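Local structure of AxyAgu115A (Amphibacillus xylanus NBRC 15112, 6NPS) at residues V232-A235 / D236-G239; K354-E357 / P358-Y361; K487-I490 / E491-F494; L613-D616 / Q617-V620; T760-P764 / V765-T769. The protein probably acts as a family GH115 alpha-glucuronidase, a glycoside hydrolase that removes glucuronic acid side groups from hemicelluloses such as arabinoglucuronoxylan. The protein carries 3 engineered substitutions. All blocks are in the same frame, centred on the assembly; numbering follows the deposited sequence. Where two conformers were deposited one is given.

Contact 1 of 5, residues V232-A235 / D236-G239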
loop_
_atom_site.group_PDB
_atom_site.type_symbol
_atom_site.label_atom_id
_atom_site.label_comp_id
_atom_site.label_asym_id
_atom_site.label_seq_id
_atom_site.Cartn_x
_atom_site.Cartn_y
_atom_site.Cartn_z
ATOM N N VAL A 232 47.532 -20.364 -17.092
ATOM C CA VAL A 232 47.475 -20.919 -18.434
ATOM C C VAL A 232 48.343 -22.169 -18.522
ATOM O O VAL A 232 47.940 -23.195 -19.101
ATOM C CB VAL A 232 47.949 -19.846 -19.427
ATOM C CG1 VAL A 232 48.020 -20.400 -20.818
ATOM C CG2 VAL A 232 47.020 -18.679 -19.371
ATOM N N GLU A 233 49.556 -22.093 -17.979
ATOM C CA GLU A 233 50.455 -23.238 -18.090
ATOM C C GLU A 233 49.875 -24.436 -17.346
ATOM O O GLU A 233 49.899 -25.554 -17.866
ATOM C CB GLU A 233 51.845 -22.878 -17.569
ATOM C CG GLU A 233 52.565 -21.826 -18.384
ATOM C CD GLU A 233 53.762 -21.186 -17.647
ATOM O OE1 GLU A 233 54.596 -20.536 -18.312
ATOM O OE2 GLU A 233 53.871 -21.317 -16.407
ATOM N N LEU A 234 49.281 -24.205 -16.164
ATOM C CA LEU A 234 48.722 -25.303 -15.367
ATOM C C LEU A 234 47.514 -25.923 -16.063
ATOM O O LEU A 234 47.378 -27.154 -16.111
ATOM C CB LEU A 234 48.339 -24.791 -13.965
ATOM C CG LEU A 234 47.887 -25.840 -12.927
ATOM C CD1 LEU A 234 49.006 -26.886 -12.731
ATOM C CD2 LEU A 234 47.481 -25.235 -11.588
ATOM N N ALA A 235 46.612 -25.094 -16.602
ATOM C CA ALA A 235 45.468 -25.643 -17.335
ATOM C C ALA A 235 45.940 -26.556 -18.467
ATOM O O ALA A 235 45.441 -27.678 -18.646
ATOM C CB ALA A 235 44.588 -24.513 -17.895
ATOM N N ASP A 236 46.889 -26.069 -19.247
ATOM C CA ASP A 236 47.404 -26.808 -20.390
ATOM C C ASP A 236 48.069 -28.112 -19.957
ATOM O O ASP A 236 47.941 -29.126 -20.638
ATOM C CB ASP A 236 48.387 -25.926 -21.136
ATOM C CG ASP A 236 49.059 -26.648 -22.276
ATOM O OD1 ASP A 236 48.408 -26.805 -23.343
ATOM O OD2 ASP A 236 50.230 -27.051 -22.097
ATOM N N GLU A 237 48.779 -28.101 -18.827
ATOM C CA GLU A 237 49.353 -29.331 -18.279
ATOM C C GLU A 237 48.267 -30.373 -17.963
ATOM O O GLU A 237 48.399 -31.560 -18.291
ATOM C CB GLU A 237 50.160 -28.990 -17.033
ATOM C CG GLU A 237 50.978 -30.126 -16.502
ATOM C CD GLU A 237 51.883 -29.720 -15.355
ATOM O OE1 GLU A 237 51.599 -28.699 -14.682
ATOM O OE2 GLU A 237 52.886 -30.432 -15.131
ATOM N N TYR A 238 47.189 -29.949 -17.317
ATOM C CA TYR A 238 46.117 -30.867 -16.998
ATOM C C TYR A 238 45.235 -31.201 -18.196
ATOM O O TYR A 238 44.414 -32.119 -18.094
ATOM C CB TYR A 238 45.231 -30.271 -15.915
ATOM C CG TYR A 238 45.743 -30.351 -14.488
ATOM C CD1 TYR A 238 46.137 -31.573 -13.920
ATOM C CD2 TYR A 238 45.787 -29.218 -13.695
ATOM C CE1 TYR A 238 46.573 -31.638 -12.607
ATOM C CE2 TYR A 238 46.220 -29.272 -12.397
ATOM C CZ TYR A 238 46.613 -30.475 -11.845
ATOM O OH TYR A 238 47.045 -30.504 -10.540
ATOM N N GLY A 239 45.344 -30.475 -19.305
ATOM C CA GLY A 239 44.401 -30.669 -20.394
ATOM C C GLY A 239 43.033 -30.074 -20.133
ATOM O O GLY A 239 42.058 -30.512 -20.744
HETATM O O HOH W 1 51.811 -26.437 -19.874
#
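Asp236, Glu237 and Tyr238 donate their backbone N-H groups to Val232 O, Glu233 O and Leu234 O, the i to i-4 pattern of an alpha-helix. The Asp236 N to Val232 O bond, at 3.1 Å, is close to straight (166° at the hydrogen). Glu233 O has a second partner: a water donates to it and, over 2.8 Å, to Asp236 OD2, bridging the turn. Asp236 OD1 is taken by the backbone N of Glu295.

Among the side chains, Leu234 and Tyr238 run side by side. Leu234 CG is anti to its own N (chi1 -173°), which carries the branch along the helix until CD1 meets Tyr238 CE2 at 3.7 Å. Leu234 CD1 also lies 3.7 Å from Glu237 OE1, a van der Waals contact of a methyl with a carboxylate oxygen; OE2 is hydrogen-bonded to Ser30 OG, and OE1 has a long, weak ion pair with Lys34. Tyr238 OH bonds to Asp199, and Phe202 packs on Leu234 and Tyr238. At Gly239 phi turns positive (75°) and its N makes a weak 3.2 Å bond to Asp236 O. With Val240 N reaching Ala235 O, this is a Schellman motif, ending the helix of the beta-alpha-beta unit from strand 212-214 to strand 241-242.

Contact 2 of 5, residues K354-E357 / P358-Y361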
loop_
_atom_site.group_PDB
_atom_site.type_symbol
_atom_site.label_atom_id
_atom_site.label_comp_id
_atom_site.label_asym_id
_atom_site.label_seq_id
_atom_site.Cartn_x
_atom_site.Cartn_y
_atom_site.Cartn_z
ATOM N N LYS A 354 22.625 -12.928 -26.560
ATOM C CA LYS A 354 21.715 -11.782 -26.471
ATOM C C LYS A 354 21.461 -11.138 -27.829
ATOM O O LYS A 354 20.918 -11.782 -28.736
ATOM C CB LYS A 354 22.249 -10.734 -25.487
ATOM C CG LYS A 354 21.870 -11.001 -24.032
ATOM C CD LYS A 354 22.846 -10.314 -23.102
ATOM C CE LYS A 354 22.247 -10.073 -21.734
ATOM N NZ LYS A 354 21.380 -8.861 -21.750
ATOM N N GLU A 355 21.875 -9.870 -27.989
ATOM C CA GLU A 355 21.587 -9.144 -29.216
ATOM C C GLU A 355 22.238 -9.767 -30.445
ATOM O O GLU A 355 21.868 -9.405 -31.567
ATOM C CB GLU A 355 22.034 -7.673 -29.066
ATOM C CG GLU A 355 23.538 -7.437 -29.281
ATOM C CD GLU A 355 24.368 -7.627 -27.997
ATOM O OE1 GLU A 355 23.773 -7.802 -26.896
ATOM O OE2 GLU A 355 25.621 -7.608 -28.093
ATOM N N VAL A 356 23.195 -10.685 -30.270
ATOM C CA VAL A 356 23.913 -11.234 -31.423
ATOM C C VAL A 356 23.041 -12.233 -32.200
ATOM O O VAL A 356 23.171 -12.348 -33.432
ATOM C CB VAL A 356 25.251 -11.880 -30.988
ATOM C CG1 VAL A 356 26.061 -12.305 -32.232
ATOM C CG2 VAL A 356 26.071 -10.930 -30.099
ATOM N N GLU A 357 22.164 -12.981 -31.506
ATOM C CA GLU A 357 21.246 -13.907 -32.182
ATOM C C GLU A 357 20.449 -13.236 -33.302
ATOM O O GLU A 357 20.402 -13.799 -34.409
ATOM C CB GLU A 357 20.316 -14.582 -31.152
ATOM C CG GLU A 357 19.564 -15.833 -31.670
ATOM C CD GLU A 357 18.580 -16.450 -30.645
ATOM O OE1 GLU A 357 17.608 -15.756 -30.255
ATOM O OE2 GLU A 357 18.769 -17.635 -30.245
ATOM N N PRO A 358 19.835 -12.053 -33.116
ATOM C CA PRO A 358 19.313 -11.325 -34.292
ATOM C C PRO A 358 20.371 -11.019 -35.354
ATOM O O PRO A 358 20.034 -10.909 -36.538
ATOM C CB PRO A 358 18.735 -10.039 -33.678
ATOM C CG PRO A 358 18.342 -10.436 -32.284
ATOM C CD PRO A 358 19.403 -11.417 -31.848
ATOM N N PHE A 359 21.640 -10.869 -34.971
ATOM C CA PHE A 359 22.669 -10.575 -35.968
ATOM C C PHE A 359 22.938 -11.795 -36.834
ATOM O O PHE A 359 23.274 -11.658 -38.019
ATOM C CB PHE A 359 23.963 -10.110 -35.291
ATOM C CG PHE A 359 23.820 -8.841 -34.468
ATOM C CD1 PHE A 359 22.732 -7.991 -34.631
ATOM C CD2 PHE A 359 24.797 -8.491 -33.544
ATOM C CE1 PHE A 359 22.616 -6.825 -33.880
ATOM C CE2 PHE A 359 24.687 -7.325 -32.794
ATOM C CZ PHE A 359 23.593 -6.495 -32.960
ATOM N N PHE A 360 22.756 -12.989 -36.265
ATOM C CA PHE A 360 23.093 -14.221 -36.975
ATOM C C PHE A 360 22.100 -14.490 -38.105
ATOM O O PHE A 360 22.495 -14.703 -39.263
ATOM C CB PHE A 360 23.141 -15.386 -35.971
ATOM C CG PHE A 360 23.398 -16.741 -36.602
ATOM C CD1 PHE A 360 24.592 -17.004 -37.263
ATOM C CD2 PHE A 360 22.440 -17.745 -36.528
ATOM C CE1 PHE A 360 24.827 -18.252 -37.834
ATOM C CE2 PHE A 360 22.662 -18.988 -37.096
ATOM C CZ PHE A 360 23.853 -19.248 -37.749
ATOM N N TYR A 361 20.802 -14.433 -37.795
ATOM C CA TYR A 361 19.773 -14.804 -38.765
ATOM C C TYR A 361 19.517 -13.692 -39.790
ATOM O O TYR A 361 19.550 -13.941 -41.003
ATOM C CB TYR A 361 18.495 -15.172 -38.021
ATOM C CG TYR A 361 18.635 -16.383 -37.115
ATOM C CD1 TYR A 361 18.931 -17.642 -37.637
ATOM C CD2 TYR A 361 18.428 -16.277 -35.738
ATOM C CE1 TYR A 361 19.043 -18.752 -36.818
ATOM C CE2 TYR A 361 18.530 -17.391 -34.903
ATOM C CZ TYR A 361 18.838 -18.625 -35.453
ATOM O OH TYR A 361 18.945 -19.720 -34.617
#
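Glu355 and Phe359 meet four residues apart beside the short helix 356-361, which links strands 348-351 and 379-383 in a beta-alpha-beta unit of the parallel barrel. The carbonyl oxygen Glu355 O lies over the centre of the Phe359 ring, 3.3 Å above its plane, while Glu355 CG touches CE2 of Phe359 at 3.7 Å. That CG sits between its own N and carbonyl carbon (chi1 81°) and the chain then bends, so the carboxylate plane stands 67° from the ring. Two residues further along, Glu357 and Tyr361 lie side by side, with CG of the glutamate 3.7 Å from CE2 of the tyrosine.

Of the backbone bonds, Phe360 N to Val356 O is 2.9 Å, nearly in line with the C=O but bent to 131° at the hydrogen; Phe359 N to Val356 O, Phe360 N to Glu357 O and Tyr361 N to Glu357 O are weak.

Further out, Arg303 forms a salt bridge with Glu355 and Arg391 one with Glu357, which would restrain both carboxylates. Leu317 and Leu324 pack against Phe359. Thr392 OG1 is shared by Glu357 OE2 and Tyr361 OH. Between neighbouring rings, Phe360 CD2 stands 3.5 Å above one face of Tyr361, offset toward its rim.

Contact 3 of 5, residues K487-I490 / E491-F494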
loop_
_atom_site.group_PDB
_atom_site.type_symbol
_atom_site.label_atom_id
_atom_site.label_comp_id
_atom_site.label_asym_id
_atom_site.label_seq_id
_atom_site.Cartn_x
_atom_site.Cartn_y
_atom_site.Cartn_z
ATOM N N LYS A 487 19.299 -39.146 -5.771
ATOM C CA LYS A 487 19.566 -40.149 -4.753
ATOM C C LYS A 487 20.943 -40.744 -4.936
ATOM O O LYS A 487 21.631 -41.029 -3.955
ATOM C CB LYS A 487 18.497 -41.242 -4.790
ATOM C CG LYS A 487 17.123 -40.683 -4.424
ATOM C CD LYS A 487 16.085 -41.824 -4.427
ATOM C CE LYS A 487 14.882 -41.446 -3.563
ATOM N NZ LYS A 487 13.674 -41.079 -4.339
ATOM N N GLN A 488 21.348 -40.987 -6.184
ATOM C CA GLN A 488 22.709 -41.460 -6.415
ATOM C C GLN A 488 23.741 -40.416 -5.998
ATOM O O GLN A 488 24.840 -40.765 -5.511
ATOM C CB GLN A 488 22.898 -41.840 -7.895
ATOM C CG GLN A 488 22.216 -43.182 -8.174
ATOM C CD GLN A 488 22.245 -43.620 -9.633
ATOM O OE1 GLN A 488 23.269 -43.517 -10.315
ATOM N NE2 GLN A 488 21.114 -44.137 -10.108
ATOM N N TRP A 489 23.430 -39.142 -6.201
ATOM C CA TRP A 489 24.364 -38.105 -5.791
ATOM C C TRP A 489 24.472 -38.054 -4.264
ATOM O O TRP A 489 25.567 -37.875 -3.726
ATOM C CB TRP A 489 23.906 -36.766 -6.366
ATOM C CG TRP A 489 24.826 -35.607 -6.165
ATOM C CD1 TRP A 489 25.843 -35.184 -7.021
ATOM C CD2 TRP A 489 24.776 -34.654 -5.090
ATOM N NE1 TRP A 489 26.429 -34.043 -6.509
ATOM C CE2 TRP A 489 25.798 -33.698 -5.333
ATOM C CE3 TRP A 489 23.961 -34.515 -3.940
ATOM C CZ2 TRP A 489 26.039 -32.624 -4.462
ATOM C CZ3 TRP A 489 24.210 -33.472 -3.069
ATOM C CH2 TRP A 489 25.239 -32.528 -3.334
ATOM N N ILE A 490 23.347 -38.221 -3.556
ATOM C CA ILE A 490 23.376 -38.273 -2.087
ATOM C C ILE A 490 24.221 -39.449 -1.597
ATOM O O ILE A 490 25.026 -39.315 -0.669
ATOM C CB ILE A 490 21.938 -38.339 -1.543
ATOM C CG1 ILE A 490 21.269 -37.002 -1.781
ATOM C CG2 ILE A 490 21.917 -38.740 -0.031
ATOM C CD1 ILE A 490 19.738 -37.086 -1.754
ATOM N N GLU A 491 24.073 -40.616 -2.228
ATOM C CA GLU A 491 24.876 -41.776 -1.847
ATOM C C GLU A 491 26.364 -41.500 -2.025
ATOM O O GLU A 491 27.193 -41.916 -1.198
ATOM C CB GLU A 491 24.466 -42.983 -2.689
ATOM C CG GLU A 491 25.009 -44.297 -2.172
ATOM C CD GLU A 491 24.345 -44.694 -0.875
ATOM O OE1 GLU A 491 25.004 -45.327 -0.017
ATOM O OE2 GLU A 491 23.155 -44.353 -0.717
ATOM N N GLN A 492 26.715 -40.810 -3.113
ATOM C CA GLN A 492 28.110 -40.486 -3.418
ATOM C C GLN A 492 28.718 -39.560 -2.367
ATOM O O GLN A 492 29.883 -39.718 -1.994
ATOM C CB GLN A 492 28.165 -39.861 -4.809
ATOM C CG GLN A 492 29.517 -39.504 -5.370
ATOM C CD GLN A 492 29.371 -38.980 -6.811
ATOM O OE1 GLN A 492 28.838 -37.882 -7.040
ATOM N NE2 GLN A 492 29.796 -39.784 -7.780
ATOM N N GLN A 493 27.948 -38.584 -1.865
ATOM C CA GLN A 493 28.464 -37.716 -0.811
ATOM C C GLN A 493 28.364 -38.327 0.590
ATOM O O GLN A 493 29.186 -38.001 1.445
ATOM C CB GLN A 493 27.730 -36.377 -0.783
ATOM C CG GLN A 493 27.413 -35.750 -2.110
ATOM C CD GLN A 493 28.546 -35.828 -3.095
ATOM O OE1 GLN A 493 29.713 -35.689 -2.718
ATOM N NE2 GLN A 493 28.215 -36.068 -4.373
ATOM N N PHE A 494 27.349 -39.154 0.879
ATOM C CA PHE A 494 27.031 -39.469 2.272
ATOM C C PHE A 494 27.030 -40.970 2.577
ATOM O O PHE A 494 26.562 -41.372 3.648
ATOM C CB PHE A 494 25.697 -38.842 2.657
ATOM C CG PHE A 494 25.740 -37.350 2.644
ATOM C CD1 PHE A 494 26.598 -36.669 3.501
ATOM C CD2 PHE A 494 24.963 -36.618 1.763
ATOM C CE1 PHE A 494 26.673 -35.263 3.471
ATOM C CE2 PHE A 494 25.049 -35.194 1.730
ATOM C CZ PHE A 494 25.904 -34.545 2.583
#
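Trp489 and Gln493, one turn apart near the C-terminal end of the alpha-helix 482-494, meet by both backbone and side chain. The backbone bonds are of the i to i-4 kind: Glu491 N to Lys487 O, Gln492 N to Gln488 O, Gln493 N to Trp489 O, and Phe494 N to Ile490 O. The last is the shortest at 2.8 Å, although bent at the hydrogen.

Contacts over the indole come next. Gln493 CG stands 3.9 Å from the centroid of the six-membered ring of Trp489 and only 2° off its normal, a CH-pi contact squarely over the face. CG lies beside the backbone N of Gln493, and the chain bends at chi2 (-43°), folding the amide over the ring. Its NE2 lies 3.4 Å above the indole plane, offset toward the rim, with the amide plane turned 47° from the ring.

Among polar side-chain interactions, Gln493 NE2 gives weak bonds to Trp489 O and to Gln492 OE1, whereas OE1 of Gln493 accepts from Ser137 OG. Gln492 NE2 binds a glycerol, probably from the crystallisation liquor. Trp489 NE1 has a weak bond to Ser462, and Glu491 a salt bridge to Lys503.

Apolar side-chain packing adds a second link between Ile490 and Phe494, which cross obliquely. Val506 and Leu510 of helix 500-519 lie against Ile490, and Val571 of helix 564-596 against Phe494, so the turn is wedged between helices. The branch that touches the ring is CG2 of Ile490, which stops 4.1 Å from Phe494 CD2.

Contact 4 of 5, residues L613-D616 / Q617-V620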
loop_
_atom_site.group_PDB
_atom_site.type_symbol
_atom_site.label_atom_id
_atom_site.label_comp_id
_atom_site.label_asym_id
_atom_site.label_seq_id
_atom_site.Cartn_x
_atom_site.Cartn_y
_atom_site.Cartn_z
ATOM N N LEU A 613 14.945 -12.865 9.908
ATOM C CA LEU A 613 16.029 -12.027 9.409
ATOM C C LEU A 613 17.311 -12.226 10.220
ATOM O O LEU A 613 18.421 -12.248 9.666
ATOM C CB LEU A 613 15.595 -10.557 9.426
ATOM C CG LEU A 613 16.607 -9.631 8.751
ATOM C CD1 LEU A 613 16.656 -9.986 7.268
ATOM C CD2 LEU A 613 16.192 -8.192 8.923
ATOM N N LYS A 614 17.180 -12.350 11.535
ATOM C CA LYS A 614 18.343 -12.648 12.361
ATOM C C LYS A 614 18.968 -13.996 11.990
ATOM O O LYS A 614 20.205 -14.131 11.928
ATOM C CB LYS A 614 17.926 -12.644 13.823
ATOM C CG LYS A 614 19.030 -12.893 14.825
ATOM C CD LYS A 614 18.527 -12.496 16.226
ATOM C CE LYS A 614 19.332 -13.162 17.349
ATOM N NZ LYS A 614 18.483 -13.921 18.336
ATOM N N ARG A 615 18.134 -15.010 11.735
ATOM C CA ARG A 615 18.677 -16.319 11.383
ATOM C C ARG A 615 19.406 -16.280 10.040
ATOM O O ARG A 615 20.377 -17.016 9.846
ATOM C CB ARG A 615 17.551 -17.365 11.382
ATOM C CG ARG A 615 17.968 -18.741 10.870
ATOM C CD ARG A 615 18.521 -19.650 11.979
ATOM N NE ARG A 615 18.745 -20.993 11.456
ATOM C CZ ARG A 615 19.889 -21.665 11.528
ATOM N NH1 ARG A 615 20.867 -21.266 12.308
ATOM N NH2 ARG A 615 20.039 -22.754 10.814
ATOM N N ASP A 616 18.979 -15.421 9.112
ATOM C CA ASP A 616 19.688 -15.301 7.835
ATOM C C ASP A 616 21.133 -14.842 8.040
ATOM O O ASP A 616 22.057 -15.333 7.379
ATOM C CB ASP A 616 18.959 -14.320 6.906
ATOM C CG ASP A 616 19.766 -14.013 5.631
ATOM O OD1 ASP A 616 19.618 -14.753 4.630
ATOM O OD2 ASP A 616 20.547 -13.031 5.635
ATOM N N GLN A 617 21.347 -13.891 8.938
ATOM C CA GLN A 617 22.704 -13.453 9.161
ATOM C C GLN A 617 23.500 -14.487 9.945
ATOM O O GLN A 617 24.711 -14.618 9.736
ATOM C CB GLN A 617 22.702 -12.097 9.870
ATOM C CG GLN A 617 23.985 -11.308 9.625
ATOM C CD GLN A 617 24.590 -11.545 8.231
ATOM O OE1 GLN A 617 24.138 -10.963 7.238
ATOM N NE2 GLN A 617 25.629 -12.387 8.161
ATOM N N GLU A 618 22.845 -15.240 10.827
ATOM C CA GLU A 618 23.564 -16.246 11.596
ATOM C C GLU A 618 24.028 -17.383 10.708
ATOM O O GLU A 618 25.155 -17.857 10.860
ATOM C CB GLU A 618 22.706 -16.775 12.733
ATOM C CG GLU A 618 22.645 -15.795 13.878
ATOM C CD GLU A 618 21.700 -16.218 14.980
ATOM O OE1 GLU A 618 20.969 -17.218 14.787
ATOM O OE2 GLU A 618 21.676 -15.532 16.032
ATOM N N ILE A 619 23.189 -17.827 9.775
ATOM C CA ILE A 619 23.591 -18.965 8.972
ATOM C C ILE A 619 24.715 -18.586 7.997
ATOM O O ILE A 619 25.580 -19.414 7.707
ATOM C CB ILE A 619 22.378 -19.555 8.252
ATOM C CG1 ILE A 619 22.700 -20.975 7.822
ATOM C CG2 ILE A 619 21.947 -18.688 7.065
ATOM C CD1 ILE A 619 21.700 -21.532 6.884
ATOM N N VAL A 620 24.737 -17.337 7.502
ATOM C CA VAL A 620 25.841 -16.887 6.646
ATOM C C VAL A 620 27.144 -16.843 7.435
ATOM O O VAL A 620 28.194 -17.314 6.956
ATOM C CB VAL A 620 25.520 -15.512 6.019
ATOM C CG1 VAL A 620 26.760 -14.908 5.357
ATOM C CG2 VAL A 620 24.365 -15.620 5.011
#
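Lys614 and Glu618 approach each other obliquely on the outer side of helix 601-629, but their charges do not join: NZ of the lysine is 4.3 Å from OE2 of the glutamate, beyond salt-bridge range. The closer contact is of the lysine methylene CE with the carboxylate oxygen OE2 of Glu618, 3.6 Å. Any attraction between the two charges is probably weak at this distance.

The backbone acceptors are satisfied unevenly. Ile619 N to Arg615 O is short at 2.9 Å, and Glu618 N to Lys614 O, 3.1 Å, lies in the carbonyl plane. The flanking bonds, Gln617 N to Leu613 O and Val620 N to Asp616 O, are weak at 3.4 and 3.3 Å. Asp616 O is also met by methyls, with Val620 CG2 at 3.3 Å and Ile619 CG2 close by; Val620 CG2 lies anti to its own carbonyl carbon, which points it back down the helix toward that oxygen.

Of the side chains, the buried Asp616 accepts from His639 NE2 through OD1. Gln617 bends at chi2 (33°), and its NE2 forms a weak bond to Asp621 one turn on.

The helix packs along helix 564-596, where Val576 meets both Arg615 and Ile619 and Met584 meets Leu613. Trp422 and Ile640 from loops cover Asp616. Leu613 and Gln617 face the second subunit, touching its Leu659 and Asn662, so this helix contributes to the dimer interface.

Contact 5 of 5, residues T760-P764 / V765-T769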
loop_
_atom_site.group_PDB
_atom_site.type_symbol
_atom_site.label_atom_id
_atom_site.label_comp_id
_atom_site.label_asym_id
_atom_site.label_seq_id
_atom_site.Cartn_x
_atom_site.Cartn_y
_atom_site.Cartn_z
ATOM N N THR A 760 -24.409 -19.366 12.730
ATOM C CA THR A 760 -24.528 -18.032 13.297
ATOM C C THR A 760 -23.441 -17.822 14.349
ATOM O O THR A 760 -23.299 -18.630 15.269
ATOM C CB THR A 760 -25.909 -17.828 13.896
ATOM O OG1 THR A 760 -26.856 -17.694 12.827
ATOM C CG2 THR A 760 -25.919 -16.554 14.770
ATOM N N VAL A 761 -22.658 -16.754 14.198
ATOM C CA VAL A 761 -21.589 -16.421 15.140
ATOM C C VAL A 761 -21.952 -15.093 15.790
ATOM O O VAL A 761 -21.907 -14.043 15.130
ATOM C CB VAL A 761 -20.221 -16.304 14.468
ATOM C CG1 VAL A 761 -19.162 -16.017 15.539
ATOM C CG2 VAL A 761 -19.898 -17.571 13.691
ATOM N N LYS A 762 -22.245 -15.120 17.085
ATOM C CA LYS A 762 -22.587 -13.910 17.812
ATOM C C LYS A 762 -21.366 -13.419 18.575
ATOM O O LYS A 762 -20.668 -14.208 19.231
ATOM C CB LYS A 762 -23.785 -14.133 18.736
ATOM C CG LYS A 762 -25.062 -14.087 17.922
ATOM C CD LYS A 762 -26.325 -13.913 18.749
ATOM C CE LYS A 762 -26.266 -14.711 20.035
ATOM N NZ LYS A 762 -26.956 -16.034 19.936
ATOM N N THR A 763 -21.077 -12.118 18.433
ATOM C CA THR A 763 -19.935 -11.477 19.067
ATOM C C THR A 763 -20.448 -10.320 19.917
ATOM O O THR A 763 -21.637 -9.983 19.840
ATOM C CB THR A 763 -18.947 -10.957 18.021
ATOM O OG1 THR A 763 -19.492 -9.769 17.439
ATOM C CG2 THR A 763 -18.659 -12.013 16.923
ATOM N N PRO A 764 -19.603 -9.690 20.741
ATOM C CA PRO A 764 -20.109 -8.614 21.610
ATOM C C PRO A 764 -20.717 -7.448 20.862
ATOM O O PRO A 764 -21.525 -6.722 21.450
ATOM C CB PRO A 764 -18.866 -8.194 22.408
ATOM C CG PRO A 764 -18.091 -9.495 22.523
ATOM C CD PRO A 764 -18.253 -10.122 21.161
ATOM N N VAL A 765 -20.429 -7.278 19.572
ATOM C CA VAL A 765 -20.903 -6.106 18.852
ATOM C C VAL A 765 -21.808 -6.443 17.676
ATOM O O VAL A 765 -22.325 -5.524 17.029
ATOM C CB VAL A 765 -19.716 -5.240 18.394
ATOM C CG1 VAL A 765 -18.802 -4.963 19.592
ATOM C CG2 VAL A 765 -18.947 -5.954 17.297
ATOM N N GLY A 766 -22.052 -7.724 17.389
ATOM C CA GLY A 766 -22.889 -8.040 16.241
ATOM C C GLY A 766 -23.030 -9.525 15.975
ATOM O O GLY A 766 -22.865 -10.333 16.888
ATOM N N LYS A 767 -23.283 -9.896 14.727
ATOM C CA LYS A 767 -23.620 -11.272 14.389
ATOM C C LYS A 767 -23.180 -11.535 12.960
ATOM O O LYS A 767 -23.507 -10.744 12.074
ATOM C CB LYS A 767 -25.136 -11.484 14.521
ATOM C CG LYS A 767 -25.599 -12.816 14.013
ATOM C CD LYS A 767 -26.992 -13.169 14.547
ATOM C CE LYS A 767 -27.838 -11.952 14.763
ATOM N NZ LYS A 767 -29.292 -12.257 14.656
ATOM N N VAL A 768 -22.433 -12.602 12.739
ATOM C CA VAL A 768 -21.990 -13.000 11.400
ATOM C C VAL A 768 -22.720 -14.288 11.041
ATOM O O VAL A 768 -22.744 -15.235 11.839
ATOM C CB VAL A 768 -20.465 -13.181 11.332
ATOM C CG1 VAL A 768 -20.028 -13.720 9.936
ATOM C CG2 VAL A 768 -19.745 -11.812 11.608
ATOM N N THR A 769 -23.325 -14.332 9.858
ATOM C CA THR A 769 -23.911 -15.571 9.361
ATOM C C THR A 769 -22.973 -16.178 8.325
ATOM O O THR A 769 -22.480 -15.474 7.434
ATOM C CB THR A 769 -25.286 -15.257 8.791
ATOM O OG1 THR A 769 -26.023 -14.607 9.829
ATOM C CG2 THR A 769 -26.024 -16.489 8.355
HETATM O O HOH W 2 -27.823 -15.740 11.151
#
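Val761 and Val768 form the close-knit centre of a beta hairpin between strands 754-763 and 766-775. Their reciprocal backbone bonds are both 2.8 Å and nearly straight, at 167° and 169°, as expected for an antiparallel hydrogen-bonded pair. Their side chains share the buried face, CB to CB at 4.4 Å, and Val668 of strand 666-670 packs on both.

The opposite face is looser. Thr760 CG2, anti to its own N (chi1 -73° for OG1), reaches Lys767 CD at 3.6 Å, and the aliphatic parts of Lys762 and Lys767 run alongside each other in the same direction. Their ammonium groups end 6.9 Å apart, NZ to NZ. A water joins Thr760 OG1 to Thr769 OG1.

At the turn through Pro764 and Val765, Thr763 N to Gly766 O is sound at 3.0 Å, but the return bond from Gly766 N to Thr763 O is weak. Thr763 OG1 accepts two further weak bonds, from the N atoms of Val765 and Gly766.

The face of Val761 and Val768, apolar but for Thr763 at the turn end, thus packs on strand 666-670 of a second sheet, face to face; the other carries Thr760, Lys762, Lys767 and Thr769, whose separated like charges probably favour solvent.

The five contacts follow one another along the chain and none touches another. Contacts 1 and 2 belong to helices of the same eight-stranded parallel arrangement, yet their centres are about 33 Å apart. Contact 3 belongs to the same GH115 family region but lies about 41 Å from contact 2, centre to centre, across the middle of the chain. Contacts 3 and 4 come closest, with about 14 Å between nearest atoms, and both pack on helix 564-596. Contact 5 is the remote one, about 79 Å from contact 1 between centres. The glycerol at Gln492 is a ligand beside contact 3, whereas contact 4 alone reaches the second subunit.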